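Local coordinates for DUF985 domain-containing protein (Shewanella oneidensis, PDB 1YUD) that is of unknown function but belongs to the cupin superfamily, whose members share a beta-barrel fold, at residues F109-P112 / K113-F117. Residues are numbered along the deposited sequence; the frame is centred on the assembly and turned at random.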
ATOM      1  N   PHE A 109       0.500   6.490   5.100  1.00 30.38           N
ATOM      2  CA  PHE A 109       0.079   7.834   5.334  1.00 29.24           C
ATOM      3  C   PHE A 109      -0.968   8.194   4.312  1.00 31.77           C
ATOM      4  O   PHE A 109      -0.927   7.728   3.174  1.00 33.50           O
ATOM      5  CB  PHE A 109       1.232   8.822   5.257  1.00 25.01           C
ATOM      6  CG  PHE A 109       0.825  10.198   5.652  1.00 20.63           C
ATOM      7  CD1 PHE A 109       0.820  10.575   6.985  1.00 19.37           C
ATOM      8  CD2 PHE A 109       0.299  11.066   4.718  1.00 19.95           C
ATOM      9  CE1 PHE A 109       0.287  11.790   7.379  1.00 15.47           C
ATOM     10  CE2 PHE A 109      -0.235  12.283   5.111  1.00 19.54           C
ATOM     11  CZ  PHE A 109      -0.237  12.633   6.440  1.00 15.46           C
ATOM     12  N   LEU A 110      -1.895   9.052   4.716  1.00 33.66           N
ATOM     13  CA  LEU A 110      -2.969   9.454   3.838  1.00 36.31           C
ATOM     14  C   LEU A 110      -2.914  10.941   3.516  1.00 38.39           C
ATOM     15  O   LEU A 110      -3.137  11.790   4.374  1.00 40.33           O
ATOM     16  CB  LEU A 110      -4.297   9.063   4.498  1.00 34.07           C
ATOM     17  CG  LEU A 110      -5.612   9.429   3.834  1.00 32.18           C
ATOM     18  CD1 LEU A 110      -5.909  10.876   4.114  1.00 32.09           C
ATOM     19  CD2 LEU A 110      -5.542   9.130   2.344  1.00 31.26           C
ATOM     20  N   VAL A 111      -2.605  11.254   2.268  1.00 41.60           N
ATOM     21  CA  VAL A 111      -2.533  12.637   1.834  1.00 44.85           C
ATOM     22  C   VAL A 111      -3.912  13.041   1.300  1.00 48.88           C
ATOM     23  O   VAL A 111      -4.310  12.674   0.185  1.00 49.21           O
ATOM     24  CB  VAL A 111      -1.395  12.828   0.772  1.00 42.98           C
ATOM     25  CG1 VAL A 111      -1.369  11.665  -0.190  1.00 39.92           C
ATOM     26  CG2 VAL A 111      -1.589  14.136   0.031  1.00 41.73           C
ATOM     27  N   PRO A 112      -4.668  13.798   2.113  1.00 52.53           N
ATOM     28  CA  PRO A 112      -6.020  14.281   1.796  1.00 54.07           C
ATOM     29  C   PRO A 112      -6.129  15.016   0.485  1.00 54.29           C
ATOM     30  O   PRO A 112      -5.276  15.832   0.161  1.00 56.40           O
ATOM     31  CB  PRO A 112      -6.368  15.178   2.992  1.00 54.69           C
ATOM     32  CG  PRO A 112      -5.034  15.661   3.467  1.00 55.12           C
ATOM     33  CD  PRO A 112      -4.186  14.397   3.372  1.00 53.33           C
ATOM     34  N   LYS A 113      -7.191  14.732  -0.258  1.00 54.60           N
ATOM     35  CA  LYS A 113      -7.411  15.378  -1.542  1.00 54.62           C
ATOM     36  C   LYS A 113      -7.595  16.879  -1.395  1.00 54.49           C
ATOM     37  O   LYS A 113      -7.774  17.389  -0.287  1.00 53.49           O
ATOM     38  CB  LYS A 113      -8.637  14.781  -2.241  1.00 55.62           C
ATOM     39  CG  LYS A 113      -9.950  14.939  -1.488  1.00 57.76           C
ATOM     40  CD  LYS A 113     -11.103  14.306  -2.267  1.00 57.77           C
ATOM     41  CE  LYS A 113     -12.425  14.445  -1.527  1.00 58.26           C
ATOM     42  NZ  LYS A 113     -13.533  13.790  -2.273  1.00 59.05           N
ATOM     43  N   GLY A 114      -7.543  17.576  -2.526  1.00 54.97           N
ATOM     44  CA  GLY A 114      -7.722  19.017  -2.537  1.00 54.71           C
ATOM     45  C   GLY A 114      -6.572  19.814  -1.957  1.00 55.16           C
ATOM     46  O   GLY A 114      -6.629  21.045  -1.930  1.00 56.45           O
ATOM     47  N   CYS A 115      -5.529  19.131  -1.491  1.00 53.79           N
ATOM     48  CA  CYS A 115      -4.389  19.828  -0.920  1.00 53.38           C
ATOM     49  C   CYS A 115      -3.150  19.720  -1.816  1.00 55.21           C
ATOM     50  O   CYS A 115      -2.944  18.701  -2.492  1.00 55.29           O
ATOM     51  CB  CYS A 115      -4.068  19.260   0.460  1.00 51.49           C
ATOM     52  SG  CYS A 115      -2.771  18.009   0.453  1.00 49.39           S
ATOM     53  N   ILE A 116      -2.331  20.775  -1.817  1.00 55.39           N
ATOM     54  CA  ILE A 116      -1.102  20.803  -2.612  1.00 54.59           C
ATOM     55  C   ILE A 116       0.034  20.220  -1.785  1.00 52.09           C
ATOM     56  O   ILE A 116       0.341  20.719  -0.708  1.00 52.06           O
ATOM     57  CB  ILE A 116      -0.742  22.243  -3.050  1.00 56.59           C
ATOM     58  CG1 ILE A 116      -1.821  22.773  -4.009  1.00 57.19           C
ATOM     59  CG2 ILE A 116       0.642  22.262  -3.726  1.00 57.53           C
ATOM     60  CD1 ILE A 116      -1.687  24.255  -4.350  1.00 57.26           C
ATOM     61  N   PHE A 117       0.656  19.163  -2.304  1.00 49.57           N
ATOM     62  CA  PHE A 117       1.723  18.471  -1.589  1.00 46.50           C
ATOM     63  C   PHE A 117       2.861  17.964  -2.479  1.00 46.86           C
ATOM     64  O   PHE A 117       2.728  17.878  -3.705  1.00 46.55           O
ATOM     65  CB  PHE A 117       1.131  17.271  -0.848  1.00 43.69           C
ATOM     66  CG  PHE A 117       0.548  16.219  -1.764  1.00 38.93           C
ATOM     67  CD1 PHE A 117      -0.573  16.491  -2.543  1.00 35.79           C
ATOM     68  CD2 PHE A 117       1.129  14.960  -1.849  1.00 35.25           C
ATOM     69  CE1 PHE A 117      -1.108  15.520  -3.397  1.00 35.47           C
ATOM     70  CE2 PHE A 117       0.602  13.988  -2.696  1.00 35.27           C
ATOM     71  CZ  PHE A 117      -0.517  14.268  -3.471  1.00 34.00           C
TER
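V111 sets one methyl over the middle of the F117 ring. From CB its two branches part. V111 CB itself is 4.2 Å from F117 CE2. V111 CG1 sits above the F117 CE2 corner and a little outside it, 3.9 Å from that atom. CG2 takes the central place. With V111 CG1 at chi1 40°, CG2 falls roughly anti to the backbone N and stands above the ring, 3.3 Å from the F117 centroid and 7° off the ring normal. The contact is a CH-pi one, and the two side chains cross at about a right angle. V111 CG2 also meets C115 SG at 4.1 Å, so the sulfur lies beside the same methyl.

The chain here turns from strand 109-111 into strand 116-121. This turn links strands of the two sheets of the beta-barrel of the cupin superfamily (DUF985). V111 and F117 pack across it. Strand 109-111 pairs with strand 71-76, and strand 116-121 with strands 62-66 and 81-86.

P112 and C115 line the turn. P112 CG is 4.4 Å from C115 SG, and P112 O is 3.3 Å from the same sulfur. Replacing F117 by an alanine would probably leave V111 CG2 without its ring face and open a gap towards M85 and H65. D70 accepts a hydrogen bond from K113 N, while K113 packs on T40 of the second subunit.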